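Local structure of Anapc5 protein (Xenopus laevis, 5BPZ) at residues Ile50-Val53 / Glu54-Arg57; Leu38-Leu41 / Ser42-Lys46; Leu73-Leu76 / Ile77-Glu81. The protein is a subunit of the anaphase-promoting complex (APC/C) of the cell cycle, represented by its all-helical N-terminal domain, which probably has a structural part in that assembly. One frame throughout, in Å; residues are numbered along the deposited sequence.

The contacts lie on three helices of one all-helical domain, contact 1 starting just ahead of its helix. Contact 2, on helix 32-46, is the most buried: aliphatic and thioether side chains meet there, and its charged groups gather near the helix's C-terminal end. Contact 1, on the surface at the start of helix 52-67, relies on polar capping and on long arginine chains. Contact 3, on helix 73-83, lies in between, with an aliphatic inner face and a lysine-bearing outer one. Lys55 NZ of contact 1 reaches Ser45 O of contact 2 at 2.8 Å, while Leu40 CD1 of contact 2 packs on Val80 CG1 of contact 3 at 3.7 Å; contacts 1 and 3 do not touch.

Contact 1 (Ile50-Val53 / Glu54-Arg57)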
loop_
_atom_site.group_PDB
_atom_site.type_symbol
_atom_site.label_atom_id
_atom_site.label_comp_id
_atom_site.label_asym_id
_atom_site.label_seq_id
_atom_site.Cartn_x
_atom_site.Cartn_y
_atom_site.Cartn_z
ATOM N N ILE A 50 12.248 2.265 -14.477
ATOM C CA ILE A 50 13.424 1.593 -13.918
ATOM C C ILE A 50 13.468 0.137 -14.374
ATOM O O ILE A 50 12.428 -0.463 -14.662
ATOM C CB ILE A 50 13.597 1.757 -12.379
ATOM C CG1 ILE A 50 12.530 0.980 -11.592
ATOM C CG2 ILE A 50 13.667 3.246 -11.948
ATOM C CD1 ILE A 50 12.946 0.670 -10.191
ATOM N N SER A 51 14.673 -0.416 -14.468
ATOM C CA SER A 51 14.893 -1.788 -14.908
ATOM C C SER A 51 14.451 -2.793 -13.836
ATOM O O SER A 51 14.304 -2.424 -12.662
ATOM C CB SER A 51 16.374 -1.989 -15.210
ATOM O OG SER A 51 17.138 -1.897 -14.022
ATOM N N LEU A 52 14.298 -4.066 -14.227
ATOM C CA LEU A 52 13.953 -5.148 -13.299
ATOM C C LEU A 52 15.055 -5.319 -12.210
ATOM O O LEU A 52 14.740 -5.543 -11.039
ATOM C CB LEU A 52 13.714 -6.457 -14.064
ATOM C CG LEU A 52 13.182 -7.650 -13.257
ATOM C CD1 LEU A 52 11.861 -7.308 -12.521
ATOM C CD2 LEU A 52 13.026 -8.864 -14.136
ATOM N N VAL A 53 16.327 -5.148 -12.592
ATOM C CA VAL A 53 17.447 -5.209 -11.659
ATOM C C VAL A 53 17.305 -4.115 -10.566
ATOM O O VAL A 53 17.397 -4.424 -9.376
ATOM C CB VAL A 53 18.802 -5.182 -12.425
ATOM C CG1 VAL A 53 19.954 -4.724 -11.540
ATOM C CG2 VAL A 53 19.103 -6.549 -13.030
ATOM N N GLU A 54 17.028 -2.859 -10.976
ATOM C CA GLU A 54 16.832 -1.707 -10.084
ATOM C C GLU A 54 15.622 -1.942 -9.174
ATOM O O GLU A 54 15.655 -1.556 -8.013
ATOM C CB GLU A 54 16.664 -0.395 -10.881
ATOM C CG GLU A 54 17.907 0.062 -11.632
ATOM C CD GLU A 54 17.687 1.256 -12.548
ATOM O OE1 GLU A 54 17.041 1.095 -13.611
ATOM O OE2 GLU A 54 18.160 2.361 -12.196
ATOM N N LYS A 55 14.573 -2.603 -9.696
ATOM C CA LYS A 55 13.355 -2.948 -8.945
ATOM C C LYS A 55 13.683 -3.934 -7.831
ATOM O O LYS A 55 13.153 -3.801 -6.735
ATOM C CB LYS A 55 12.301 -3.570 -9.871
ATOM C CG LYS A 55 11.491 -2.552 -10.647
ATOM C CD LYS A 55 10.515 -3.224 -11.593
ATOM C CE LYS A 55 9.831 -2.191 -12.436
ATOM N NZ LYS A 55 8.866 -2.803 -13.391
ATOM N N ARG A 56 14.563 -4.919 -8.120
ATOM C CA ARG A 56 14.991 -5.929 -7.159
ATOM C C ARG A 56 15.794 -5.293 -6.021
ATOM O O ARG A 56 15.585 -5.650 -4.859
ATOM C CB ARG A 56 15.710 -7.098 -7.857
ATOM C CG ARG A 56 14.750 -7.864 -8.793
ATOM C CD ARG A 56 15.126 -9.303 -9.092
ATOM N NE ARG A 56 16.379 -9.388 -9.833
ATOM C CZ ARG A 56 16.504 -9.832 -11.079
ATOM N NH1 ARG A 56 15.444 -10.276 -11.746
ATOM N NH2 ARG A 56 17.691 -9.858 -11.662
ATOM N N ARG A 57 16.636 -4.284 -6.354
ATOM C CA ARG A 57 17.436 -3.522 -5.391
ATOM C C ARG A 57 16.497 -2.711 -4.503
ATOM O O ARG A 57 16.639 -2.744 -3.287
ATOM C CB ARG A 57 18.422 -2.574 -6.099
ATOM C CG ARG A 57 19.527 -3.264 -6.888
ATOM C CD ARG A 57 20.566 -2.269 -7.386
ATOM N NE ARG A 57 21.592 -2.925 -8.201
ATOM C CZ ARG A 57 21.896 -2.589 -9.452
ATOM N NH1 ARG A 57 21.265 -1.587 -10.050
ATOM N NH2 ARG A 57 22.832 -3.254 -10.114
#
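Ser51 and Glu54 face each other in a capping box that opens helix 52-67, each side chain turned back to the other residue's backbone NH. Ser51 is the N-cap: its OG, between its own N and carbonyl carbon (chi1 67°), accepts from Glu54 N at 3.2 Å. The return bond is shorter, Ser51 N giving its hydrogen to Glu54 OE1 at 2.9 Å in a nearly straight line. That donor comes in on the anti side of the carboxylate, 26° out of its plane. Serine suits the cap because its short hydroxyl reaches an NH of the first turn, where no earlier helical carbonyl is available; glutamate three residues on has the length to reach back. Its negative charge beside the helix's N-terminal end is probably favoured by the helix dipole.

Ile50, just ahead of the cap, sets its branched chain obliquely across Lys55, with CD1 3.6 Å from CG of the lysine. Here the aliphatic part of Lys55 serves as an apolar partner, while its extended chain carries NZ away to Ser45 O near the C-terminal end of the preceding helix, with a weak second bond to Asn47 O. One long residue thus ties the two helices together and still packs against the loop between them.

On the exposed side, Val53 lies between two arginines. Its CG2 approaches NH2 of Arg56, whose chain bends at chi3 (-65°) and also brings NH1 to within 3.7 Å of Leu52 CD2. Arginine suits this surface, since its charged end can stay near solvent while resting on aliphatic neighbours. The chain of Arg57 runs extended as far as NE, and Val53 CG1 sits 3.4 Å above one face of its guanidinium, offset toward the rim.

Contact 2 (Leu38-Leu41 / Ser42-Lys46)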
loop_
_atom_site.group_PDB
_atom_site.type_symbol
_atom_site.label_atom_id
_atom_site.label_comp_id
_atom_site.label_asym_id
_atom_site.label_seq_id
_atom_site.Cartn_x
_atom_site.Cartn_y
_atom_site.Cartn_z
ATOM N N LEU A 38 1.062 -2.051 0.464
ATOM C CA LEU A 38 0.634 -2.920 -0.637
ATOM C C LEU A 38 0.575 -2.116 -1.934
ATOM O O LEU A 38 1.066 -2.590 -2.948
ATOM C CB LEU A 38 -0.730 -3.583 -0.343
ATOM C CG LEU A 38 -0.776 -4.596 0.805
ATOM C CD1 LEU A 38 -2.209 -4.972 1.125
ATOM C CD2 LEU A 38 0.058 -5.869 0.492
ATOM N N VAL A 39 0.018 -0.880 -1.885
ATOM C CA VAL A 39 -0.069 0.074 -3.010
ATOM C C VAL A 39 1.372 0.373 -3.483
ATOM O O VAL A 39 1.642 0.343 -4.685
ATOM C CB VAL A 39 -0.827 1.375 -2.602
ATOM C CG1 VAL A 39 -0.604 2.501 -3.609
ATOM C CG2 VAL A 39 -2.322 1.112 -2.406
ATOM N N LEU A 40 2.287 0.636 -2.530
ATOM C CA LEU A 40 3.686 0.885 -2.837
ATOM C C LEU A 40 4.337 -0.326 -3.526
ATOM O O LEU A 40 5.021 -0.149 -4.538
ATOM C CB LEU A 40 4.459 1.302 -1.582
ATOM C CG LEU A 40 5.986 1.332 -1.678
ATOM C CD1 LEU A 40 6.466 2.391 -2.662
ATOM C CD2 LEU A 40 6.594 1.550 -0.328
ATOM N N LEU A 41 4.092 -1.540 -3.008
ATOM C CA LEU A 41 4.644 -2.754 -3.609
ATOM C C LEU A 41 4.103 -2.944 -5.018
ATOM O O LEU A 41 4.873 -3.232 -5.930
ATOM C CB LEU A 41 4.384 -3.991 -2.738
ATOM C CG LEU A 41 5.190 -4.068 -1.436
ATOM C CD1 LEU A 41 4.577 -5.109 -0.482
ATOM C CD2 LEU A 41 6.663 -4.376 -1.711
ATOM N N SER A 42 2.806 -2.679 -5.213
ATOM C CA SER A 42 2.163 -2.774 -6.525
ATOM C C SER A 42 2.766 -1.764 -7.520
ATOM O O SER A 42 3.148 -2.153 -8.629
ATOM C CB SER A 42 0.662 -2.569 -6.393
ATOM O OG SER A 42 0.024 -2.662 -7.653
ATOM N N GLU A 43 2.874 -0.479 -7.102
ATOM C CA GLU A 43 3.433 0.601 -7.910
ATOM C C GLU A 43 4.901 0.386 -8.240
ATOM O O GLU A 43 5.344 0.766 -9.325
ATOM C CB GLU A 43 3.200 1.975 -7.259
ATOM C CG GLU A 43 1.736 2.416 -7.275
ATOM C CD GLU A 43 1.032 2.313 -8.616
ATOM O OE1 GLU A 43 1.557 2.870 -9.609
ATOM O OE2 GLU A 43 -0.023 1.640 -8.682
ATOM N N MET A 44 5.644 -0.253 -7.330
ATOM C CA MET A 44 7.055 -0.551 -7.560
ATOM C C MET A 44 7.220 -1.587 -8.675
ATOM O O MET A 44 8.089 -1.418 -9.523
ATOM C CB MET A 44 7.735 -1.033 -6.276
ATOM C CG MET A 44 8.237 0.096 -5.415
ATOM S SD MET A 44 8.648 -0.465 -3.743
ATOM C CE MET A 44 10.293 -1.161 -4.054
ATOM N N SER A 45 6.377 -2.640 -8.690
ATOM C CA SER A 45 6.467 -3.686 -9.704
ATOM C C SER A 45 6.057 -3.202 -11.096
ATOM O O SER A 45 6.561 -3.708 -12.082
ATOM C CB SER A 45 5.676 -4.927 -9.291
ATOM O OG SER A 45 4.302 -4.638 -9.106
ATOM N N LYS A 46 5.185 -2.202 -11.164
ATOM C CA LYS A 46 4.645 -1.634 -12.400
ATOM C C LYS A 46 5.513 -0.529 -13.008
ATOM O O LYS A 46 5.319 -0.201 -14.178
ATOM C CB LYS A 46 3.223 -1.090 -12.141
ATOM C CG LYS A 46 2.162 -2.170 -11.939
ATOM C CD LYS A 46 0.943 -1.645 -11.175
ATOM C CE LYS A 46 -0.143 -1.106 -12.076
ATOM N NZ LYS A 46 -1.228 -0.441 -11.307
#
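Leu40 and Met44, one helical turn apart, make the apolar side-chain contact here: the sulfur SD of Met44 lies 3.8 Å from Leu40 CD1, with CG of the methionine close to the same methyl. Leu40 holds its CG anti to the backbone N (chi1 168°), which sets CG beside the carbonyl carbon, and chi2 (65°) then turns CD1 to the thioether. Methionine suits the place because its unbranched, flexible chain can follow the leucine and still reach Leu58 and Asn59 of helix 52-67. With an alanine in place of Met44, Leu40 CD1 is likely to lose its sulfur neighbour and a gap to open facing Leu58.

The backbone bonds are those of a regular alpha-helix, from Ser42 N to Leu38 O through Ser45 N to Leu41 O. The shortest of them joins Glu43 N to Val39 O at 2.8 Å. This helix, 32-46, runs through the interior of the all-helical domain. Leu38 touches Phe109 and Phe110 of helix 103-114 and Phe133 of helix 129-142, while Val39 and Leu40 meet helix 85-99, so aliphatic residues fill its inner positions.

Polar side chains gather toward the C-terminal end. The hydroxyl OG of Ser45 donates to Ser42 O at 2.8 Å, and that carbonyl also accepts from Lys46 N, so two donors grip one oxygen. Glu43, bent at chi2 (-49°), forms a salt bridge through OE2 with Lys46 NZ, a long one at 3.6 Å. Its stronger polar partner is Arg94 of helix 85-99, whose NH2 also makes a weak hydrogen bond with Ser42 OG.

Contact 3 (Leu73-Leu76 / Ile77-Glu81); sequences LSKL and IKIVE. With EDO (1,2-ethanediol), chain B.
Leu73 and Ile77 lie side by side and point the same way, their CD1 methyls 3.9 Å apart, with CG1 of the isoleucine equally near Leu73 CD1. Leu76 and Val80 repeat the i to i+4 spacing three residues further along, but at an angle to each other, Leu76 CD1 meeting Val80 CG2 at 4.1 Å. Leu76 keeps CG anti to its own N (chi1 176°), which, with chi2 at 62°, brings CD1, and not CD2, to the valine. Compact branched residues suit this inward side: Leu73 also touches Tyr159 and Phe160 of helix 146-164, Ile77 reaches Val91, and Val80 reaches Val87 of helix 85-99.

On the outer side the contact is polar and weak. Ser74 OG takes a weak hydrogen bond from Lys78 NZ, at 3.4 Å, the lysine chain folding back at chi4. A long lysine fits this exposed position, since its methylenes lie along the turn, CG 3.4 Å from Ser74 O, while the ammonium keeps to the outside.

Backbone bonds join residues four apart throughout, from Ile77 N to Leu73 O, with an N-H...O angle of 167°, on to Glu81 N to Ile77 O. At the start of the helix, where no earlier turn supplies an acceptor for it, Leu73 N gives its hydrogen to O1 of a 1,2-ethanediol, probably from the crystallisation liquor, at 2.8 Å. That molecule is also hydrogen-bonded to Tyr159 O. Just before Leu73 in the chain, Thr72 lends OG1 as acceptor to Lys75 N. The whole is typical of an amphipathic alpha-helix in a helical bundle, with i to i+4 aliphatic pairs facing inward and lysines facing out.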
loop_
_atom_site.group_PDB
_atom_site.type_symbol
_atom_site.label_atom_id
_atom_site.label_comp_id
_atom_site.label_asym_id
_atom_site.label_seq_id
_atom_site.Cartn_x
_atom_site.Cartn_y
_atom_site.Cartn_z
ATOM N N LEU A 73 0.408 8.564 6.555
ATOM C CA LEU A 73 0.610 8.575 5.109
ATOM C C LEU A 73 1.718 9.609 4.723
ATOM O O LEU A 73 2.528 9.336 3.848
ATOM C CB LEU A 73 -0.708 8.902 4.378
ATOM C CG LEU A 73 -0.666 8.888 2.839
ATOM C CD1 LEU A 73 -0.161 7.563 2.301
ATOM C CD2 LEU A 73 -2.032 9.200 2.263
ATOM N N SER A 74 1.733 10.770 5.390
ATOM C CA SER A 74 2.680 11.869 5.182
ATOM C C SER A 74 4.124 11.390 5.328
ATOM O O SER A 74 4.945 11.675 4.453
ATOM C CB SER A 74 2.390 13.002 6.162
ATOM O OG SER A 74 3.111 14.171 5.808
ATOM N N LYS A 75 4.412 10.605 6.389
ATOM C CA LYS A 75 5.744 10.052 6.637
ATOM C C LYS A 75 6.113 8.999 5.605
ATOM O O LYS A 75 7.239 9.003 5.107
ATOM C CB LYS A 75 5.876 9.494 8.057
ATOM C CG LYS A 75 7.331 9.445 8.519
ATOM C CD LYS A 75 7.465 8.895 9.929
ATOM C CE LYS A 75 8.753 8.140 10.126
ATOM N NZ LYS A 75 8.644 7.160 11.241
ATOM N N LEU A 76 5.165 8.112 5.271
ATOM C CA LEU A 76 5.386 7.069 4.275
ATOM C C LEU A 76 5.735 7.667 2.919
ATOM O O LEU A 76 6.710 7.231 2.318
ATOM C CB LEU A 76 4.172 6.137 4.162
ATOM C CG LEU A 76 4.253 5.052 3.086
ATOM C CD1 LEU A 76 5.426 4.087 3.343
ATOM C CD2 LEU A 76 2.960 4.293 2.999
ATOM N N ILE A 77 4.990 8.689 2.467
ATOM C CA ILE A 77 5.246 9.364 1.180
ATOM C C ILE A 77 6.625 10.031 1.183
ATOM O O ILE A 77 7.321 9.976 0.169
ATOM C CB ILE A 77 4.073 10.337 0.792
ATOM C CG1 ILE A 77 2.700 9.588 0.657
ATOM C CG2 ILE A 77 4.384 11.188 -0.460
ATOM C CD1 ILE A 77 2.658 8.297 -0.249
ATOM N N LYS A 78 7.028 10.637 2.324
ATOM C CA LYS A 78 8.339 11.285 2.457
ATOM C C LYS A 78 9.463 10.262 2.281
ATOM O O LYS A 78 10.386 10.509 1.521
ATOM C CB LYS A 78 8.460 12.044 3.786
ATOM C CG LYS A 78 7.750 13.390 3.768
ATOM C CD LYS A 78 7.806 14.088 5.119
ATOM C CE LYS A 78 7.411 15.545 5.027
ATOM N NZ LYS A 78 5.949 15.720 4.819
ATOM N N ILE A 79 9.316 9.076 2.882
ATOM C CA ILE A 79 10.274 7.971 2.750
ATOM C C ILE A 79 10.361 7.494 1.290
ATOM O O ILE A 79 11.466 7.364 0.763
ATOM C CB ILE A 79 9.943 6.819 3.741
ATOM C CG1 ILE A 79 10.118 7.295 5.201
ATOM C CG2 ILE A 79 10.814 5.589 3.453
ATOM C CD1 ILE A 79 9.508 6.422 6.257
ATOM N N VAL A 80 9.204 7.250 0.643
ATOM C CA VAL A 80 9.108 6.786 -0.751
ATOM C C VAL A 80 9.729 7.813 -1.721
ATOM O O VAL A 80 10.387 7.411 -2.672
ATOM C CB VAL A 80 7.654 6.392 -1.149
ATOM C CG1 VAL A 80 7.585 5.895 -2.591
ATOM C CG2 VAL A 80 7.093 5.330 -0.207
ATOM N N GLU A 81 9.552 9.126 -1.452
ATOM C CA GLU A 81 10.109 10.229 -2.250
ATOM C C GLU A 81 11.638 10.177 -2.292
ATOM O O GLU A 81 12.234 10.525 -3.309
ATOM C CB GLU A 81 9.676 11.577 -1.654
ATOM C CG GLU A 81 8.687 12.345 -2.512
ATOM C CD GLU A 81 7.770 13.295 -1.763
ATOM O OE1 GLU A 81 8.257 14.040 -0.881
ATOM O OE2 GLU A 81 6.561 13.318 -2.088
HETATM C C1 EDO B . -1.956 10.689 7.846
HETATM O O1 EDO B . -2.193 9.407 7.324
HETATM C C2 EDO B . -0.916 11.459 7.037
HETATM O O2 EDO B . -0.617 12.668 7.678
#